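Side-chain contacts in conserved hypothetical protein NMB0706 (Neisseria meningitidis, PDB 1RV9), which is of unknown function but belongs to the multi-copper polyphenol oxidoreductase (laccase) family, and probably acts as an enzyme: residues V53-P57 / E58-R62; P166-S169 / A170-E174; V85-A89 / A90-G94. All coordinates share one frame; numbering follows the deposited sequence.

Overall arrangement
The three contacts are local turns and caps at separate places in one chain. Interaction 1 caps the start of helix 57-71. Interaction 3 closes the end of strand 86-88, an outermost strand of the six-stranded mixed sheet. Interaction 2 turns the chain between strand 160-164 of that same sheet and the short strand 174-175. None touches another. Centres of interactions 1 and 3 lie 22 Å apart, and those of interactions 1 and 2 lie 27 Å apart. Interactions 2 and 3 fall on opposite sides of the chain's centre, with centres 29 Å apart. Ile168 of interaction 2 lies near, without touching, Cys118 and His135, probably part of the active site as in relatives.

Interaction 1 of 3, residues V53-P57 / E58-R62; sequences VGDNP and EAVRR
Asn56 reaches its side-chain oxygen to the amides at the start of helix 57-71 and caps it. The side-chain oxygen OD1 of Asn56 takes the amide N of Ala59 at 3.0 Å. This donor lies in the carbonyl plane, on a lone pair of OD1. The amide N of Glu58 is also close to Asn56 OD1, at 2.8 Å, but its N-H points poorly and the bond is weak. Asn56 CG stands opposite its own backbone N (chi1 177°), which brings the amide group beside the helix start. Asn56 CB also meets Ala59 CB at 4.0 Å.

The Asn56 backbone O accepts from Val60 N at 3.1 Å, and Pro57 O accepts from Arg61 N at 3.0 Å. Both are regular helical bonds.

Val60 and Asp55 pack with their side chains set obliquely. The CG2 branch of Val60 comes to 3.9 Å from Asp55 OD2, while the same carboxylate oxygen bonds to Ser40 and Asn48. The other oxygen, Asp55 OD1, takes the backbone N of Asn56 at 2.6 Å from above the carboxylate plane. The end of the Arg61 side chain leads off the cap and makes a salt bridge with Glu65.

Asn56 is a classic N-cap: its side-chain oxygen replaces a missing helical acceptor. The carboxylate of Asp55 is held at both oxygens, and its negative charge near the helix N-terminus would probably suit the helix dipole.

Interaction 2 of 3, residues P166-S169 / A170-E174; sequences PAIS and ADAFE
Ile168 packs on Ala172 and Phe173 across two overlapping beta turns, 169-172 and 170-173. They lie in the loop between strand 160-164 and strand 174-175. Ser169 O accepts from Ala172 N at 2.9 Å, with the donor above the carbonyl plane. Ser169 O also receives Phe173 N at 3.0 Å, a weak bond that spans four residues. One carbonyl therefore gathers two successive amides. Phe173 N has a further backbone bond to Ala170 O, which closes the second turn.

The two branches of Ile168 divide the work. Ile168 CG1 points opposite the backbone N (chi1 -178°) and lies 3.8 Å from Ala172 CB. The chain continues in extended form, and Ile168 CD1 rests 3.5 Å from Ala172 O, a van der Waals contact. The other branch, CG2, turns to Phe173. The two side chains cross at about a right angle, and the methyl meets the ring root obliquely. The ring itself leads away from Ile168.

The next shell holds these turns in place. Leu206, at the start of helix 206-217, touches both Ile168 and Phe173. Thr229 and Val230 also touch Ile168. Backbone bonds tie Ile168 to Asp117 and Phe173 to Ala204. The second of these joins the end of the turns to strand 201-204. On the Phe173 side, Ile168 CG2 stands 3.9 Å from Phe173 CG.

Interaction 3 of 3, residues V85-A89 / A90-G94; sequences VVVNA and AEALG
The carboxylate oxygen OE1 of Glu91 is gripped by two donors. The side-chain amide ND2 of Asn88 reaches Glu91 OE1 at 3.0 Å. A water molecule donates to Glu91 OE1 at 2.8 Å and accepts from Asn88 N at 2.9 Å. Asn88 is thus tied to Glu91 both directly and through water.

The two side chains lie alongside each other and point the same way. Their flat ends are turned 45° apart, and ND2 approaches from well above the carboxylate plane. Glu91 CG stands beside its backbone N (chi1 -57°), and the chain then runs extended alongside Asn88. The bonded pair may favour a charged carboxylate.

The backbone here makes two successive beta turns, 88-91 and 89-92. Asn88 O accepts from Glu91 N at 2.9 Å, and Ala89 O accepts from Ala92 N at 3.1 Å. Val87 CG2 meets Ala92 CB at 4.1 Å, an apolar contact.

The turns end strand 86-88, an outermost strand paired in parallel with strand 101-104. Ala89 touches Ser102 of that neighbour and Ala76 of strand 75-76. Leu93 also packs on Ala76, while Val86 faces helix 145-153.

Interaction 1 of 3, residues V53-P57 / E58-R62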
# COMPACT_ATOMS: atom_id res chain seq x y z
N VAL A 53 -5.39 -4.26 -15.24
CA VAL A 53 -4.86 -5.61 -15.25
C VAL A 53 -5.52 -6.61 -16.20
O VAL A 53 -5.24 -7.81 -16.13
CB VAL A 53 -4.84 -6.19 -13.81
CG1 VAL A 53 -3.92 -5.35 -12.93
CG2 VAL A 53 -6.25 -6.19 -13.22
N GLY A 54 -6.39 -6.12 -17.08
CA GLY A 54 -7.04 -6.99 -18.05
C GLY A 54 -8.37 -7.63 -17.68
O GLY A 54 -8.86 -8.50 -18.40
N ASP A 55 -8.95 -7.19 -16.56
CA ASP A 55 -10.23 -7.74 -16.10
C ASP A 55 -11.37 -7.03 -16.84
O ASP A 55 -11.15 -6.04 -17.54
CB ASP A 55 -10.35 -7.52 -14.59
CG ASP A 55 -11.49 -8.32 -13.96
OD1 ASP A 55 -12.13 -9.12 -14.66
OD2 ASP A 55 -11.73 -8.14 -12.74
N ASN A 56 -12.59 -7.56 -16.70
CA ASN A 56 -13.75 -6.95 -17.34
C ASN A 56 -14.02 -5.61 -16.66
O ASN A 56 -14.19 -5.55 -15.45
CB ASN A 56 -14.97 -7.87 -17.21
CG ASN A 56 -16.24 -7.26 -17.78
OD1 ASN A 56 -16.85 -6.39 -17.18
ND2 ASN A 56 -16.63 -7.72 -18.97
N PRO A 57 -14.05 -4.52 -17.44
CA PRO A 57 -14.30 -3.18 -16.90
C PRO A 57 -15.56 -3.07 -16.04
O PRO A 57 -15.55 -2.42 -14.99
CB PRO A 57 -14.36 -2.31 -18.15
CG PRO A 57 -13.39 -3.00 -19.06
CD PRO A 57 -13.77 -4.45 -18.88
N GLU A 58 -16.65 -3.69 -16.49
CA GLU A 58 -17.90 -3.63 -15.74
C GLU A 58 -17.76 -4.33 -14.39
O GLU A 58 -18.31 -3.87 -13.39
CB GLU A 58 -19.04 -4.28 -16.53
CG GLU A 58 -20.34 -4.36 -15.75
CD GLU A 58 -21.40 -5.18 -16.46
OE1 GLU A 58 -21.91 -4.72 -17.50
OE2 GLU A 58 -21.71 -6.29 -15.97
N ALA A 59 -17.01 -5.43 -14.37
CA ALA A 59 -16.80 -6.18 -13.13
C ALA A 59 -16.03 -5.32 -12.13
O ALA A 59 -16.39 -5.26 -10.95
CB ALA A 59 -16.03 -7.46 -13.42
N VAL A 60 -14.98 -4.67 -12.59
CA VAL A 60 -14.17 -3.81 -11.72
C VAL A 60 -15.02 -2.68 -11.15
O VAL A 60 -14.90 -2.33 -9.98
CB VAL A 60 -12.97 -3.20 -12.47
CG1 VAL A 60 -12.21 -2.26 -11.54
CG2 VAL A 60 -12.06 -4.31 -12.96
N ARG A 61 -15.88 -2.11 -11.99
CA ARG A 61 -16.76 -1.03 -11.55
C ARG A 61 -17.64 -1.51 -10.41
O ARG A 61 -17.85 -0.81 -9.42
CB ARG A 61 -17.63 -0.56 -12.71
CG ARG A 61 -18.60 0.56 -12.37
CD ARG A 61 -19.96 0.29 -12.99
NE ARG A 61 -20.91 -0.20 -11.99
CZ ARG A 61 -21.76 -1.21 -12.18
NH1 ARG A 61 -21.79 -1.86 -13.34
NH2 ARG A 61 -22.60 -1.56 -11.21
N ARG A 62 -18.15 -2.73 -10.54
CA ARG A 62 -19.01 -3.30 -9.51
C ARG A 62 -18.22 -3.57 -8.22
O ARG A 62 -18.72 -3.31 -7.13
CB ARG A 62 -19.66 -4.59 -10.03
CG ARG A 62 -20.49 -4.36 -11.29
CD ARG A 62 -20.91 -5.68 -11.92
NE ARG A 62 -21.86 -6.41 -11.09
CZ ARG A 62 -21.94 -7.73 -11.03
NH1 ARG A 62 -21.11 -8.47 -11.75
NH2 ARG A 62 -22.85 -8.32 -10.26

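Interaction 2 of 3, residues P166-S169 / A170-E174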
# COMPACT_ATOMS: atom_id res chain seq x y z
N PRO A 166 -0.68 -5.77 3.56
CA PRO A 166 -0.28 -7.07 3.00
C PRO A 166 0.61 -6.93 1.77
O PRO A 166 0.23 -6.29 0.80
CB PRO A 166 -1.63 -7.72 2.69
CG PRO A 166 -2.49 -6.55 2.34
CD PRO A 166 -2.12 -5.53 3.39
N ALA A 167 1.79 -7.54 1.83
CA ALA A 167 2.73 -7.49 0.72
C ALA A 167 3.42 -8.84 0.57
O ALA A 167 3.16 -9.77 1.34
CB ALA A 167 3.78 -6.40 0.97
N ILE A 168 4.29 -8.94 -0.43
CA ILE A 168 5.02 -10.18 -0.64
C ILE A 168 6.11 -10.19 0.43
O ILE A 168 6.80 -9.19 0.64
CB ILE A 168 5.63 -10.22 -2.06
CG1 ILE A 168 6.35 -11.55 -2.28
CG2 ILE A 168 6.56 -9.03 -2.28
CD1 ILE A 168 6.75 -11.79 -3.72
N SER A 169 6.24 -11.32 1.13
CA SER A 169 7.24 -11.42 2.19
C SER A 169 8.62 -11.79 1.66
O SER A 169 8.76 -12.27 0.54
CB SER A 169 6.79 -12.45 3.23
OG SER A 169 6.91 -13.76 2.74
N ALA A 170 9.63 -11.57 2.49
CA ALA A 170 11.01 -11.85 2.14
C ALA A 170 11.19 -13.23 1.51
O ALA A 170 11.84 -13.38 0.48
CB ALA A 170 11.89 -11.72 3.37
N ASP A 171 10.59 -14.24 2.14
CA ASP A 171 10.70 -15.61 1.66
C ASP A 171 10.34 -15.79 0.19
O ASP A 171 10.89 -16.66 -0.49
CB ASP A 171 9.82 -16.53 2.50
CG ASP A 171 10.41 -16.82 3.86
OD1 ASP A 171 11.55 -17.34 3.91
OD2 ASP A 171 9.74 -16.54 4.87
N ALA A 172 9.42 -14.97 -0.31
CA ALA A 172 8.97 -15.10 -1.69
C ALA A 172 9.45 -14.01 -2.65
O ALA A 172 9.28 -14.15 -3.86
CB ALA A 172 7.45 -15.17 -1.72
N PHE A 173 10.04 -12.94 -2.12
CA PHE A 173 10.48 -11.84 -2.96
C PHE A 173 11.96 -11.92 -3.32
O PHE A 173 12.82 -11.41 -2.61
CB PHE A 173 10.17 -10.51 -2.26
CG PHE A 173 10.34 -9.29 -3.13
CD1 PHE A 173 10.11 -9.36 -4.50
CD2 PHE A 173 10.69 -8.06 -2.58
CE1 PHE A 173 10.23 -8.22 -5.31
CE2 PHE A 173 10.81 -6.92 -3.37
CZ PHE A 173 10.58 -7.00 -4.74
N GLU A 174 12.25 -12.58 -4.44
CA GLU A 174 13.62 -12.75 -4.90
C GLU A 174 13.98 -11.65 -5.90
O GLU A 174 13.27 -11.45 -6.89
CB GLU A 174 13.76 -14.12 -5.55
CG GLU A 174 15.16 -14.48 -6.00
CD GLU A 174 15.21 -15.85 -6.63
OE1 GLU A 174 14.91 -16.84 -5.93
OE2 GLU A 174 15.55 -15.93 -7.83

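Interaction 3 of 3, residues V85-A89 / A90-G94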
# COMPACT_ATOMS: atom_id res chain seq x y z
N VAL A 85 5.37 10.42 -6.45
CA VAL A 85 4.45 11.55 -6.45
C VAL A 85 3.27 11.39 -5.50
O VAL A 85 2.57 10.37 -5.51
CB VAL A 85 3.91 11.81 -7.88
CG1 VAL A 85 2.95 13.00 -7.89
CG2 VAL A 85 5.08 12.07 -8.82
N VAL A 86 3.06 12.42 -4.69
CA VAL A 86 1.99 12.46 -3.70
C VAL A 86 0.99 13.55 -4.10
O VAL A 86 1.39 14.65 -4.48
CB VAL A 86 2.53 12.80 -2.30
CG1 VAL A 86 1.42 12.72 -1.27
CG2 VAL A 86 3.68 11.88 -1.94
N VAL A 87 -0.30 13.24 -4.01
CA VAL A 87 -1.33 14.21 -4.34
C VAL A 87 -2.32 14.34 -3.19
O VAL A 87 -2.32 13.52 -2.27
CB VAL A 87 -2.14 13.79 -5.59
CG1 VAL A 87 -1.21 13.71 -6.79
CG2 VAL A 87 -2.84 12.46 -5.35
N ASN A 88 -3.15 15.38 -3.22
CA ASN A 88 -4.17 15.55 -2.20
C ASN A 88 -5.33 14.68 -2.68
O ASN A 88 -5.83 14.87 -3.79
CB ASN A 88 -4.62 17.01 -2.10
CG ASN A 88 -3.60 17.88 -1.40
OD1 ASN A 88 -2.93 17.44 -0.47
ND2 ASN A 88 -3.49 19.13 -1.84
N ALA A 89 -5.74 13.72 -1.86
CA ALA A 89 -6.82 12.82 -2.25
C ALA A 89 -8.09 13.54 -2.66
O ALA A 89 -8.77 13.12 -3.59
CB ALA A 89 -7.11 11.83 -1.12
N ALA A 90 -8.40 14.63 -1.96
CA ALA A 90 -9.61 15.41 -2.25
C ALA A 90 -9.58 16.02 -3.65
O ALA A 90 -10.64 16.33 -4.21
CB ALA A 90 -9.78 16.50 -1.20
N GLU A 91 -8.39 16.17 -4.22
CA GLU A 91 -8.25 16.75 -5.56
C GLU A 91 -8.06 15.68 -6.63
O GLU A 91 -8.07 15.98 -7.82
CB GLU A 91 -7.05 17.69 -5.60
CG GLU A 91 -7.08 18.83 -4.60
CD GLU A 91 -5.86 19.74 -4.73
OE1 GLU A 91 -4.72 19.23 -4.61
OE2 GLU A 91 -6.04 20.95 -4.96
N ALA A 92 -7.88 14.43 -6.20
CA ALA A 92 -7.67 13.33 -7.13
C ALA A 92 -8.94 12.68 -7.68
O ALA A 92 -8.87 11.73 -8.45
CB ALA A 92 -6.80 12.27 -6.46
N LEU A 93 -10.10 13.21 -7.28
CA LEU A 93 -11.38 12.66 -7.71
C LEU A 93 -11.95 13.14 -9.04
O LEU A 93 -12.68 12.41 -9.69
CB LEU A 93 -12.43 12.88 -6.61
CG LEU A 93 -12.04 12.39 -5.22
CD1 LEU A 93 -13.17 12.71 -4.25
CD2 LEU A 93 -11.77 10.89 -5.23
N GLY A 94 -11.60 14.34 -9.47
CA GLY A 94 -12.15 14.83 -10.73
C GLY A 94 -11.27 14.53 -11.93
O GLY A 94 -11.32 15.27 -12.93
O HOH W 1 -3.22 17.05 -5.57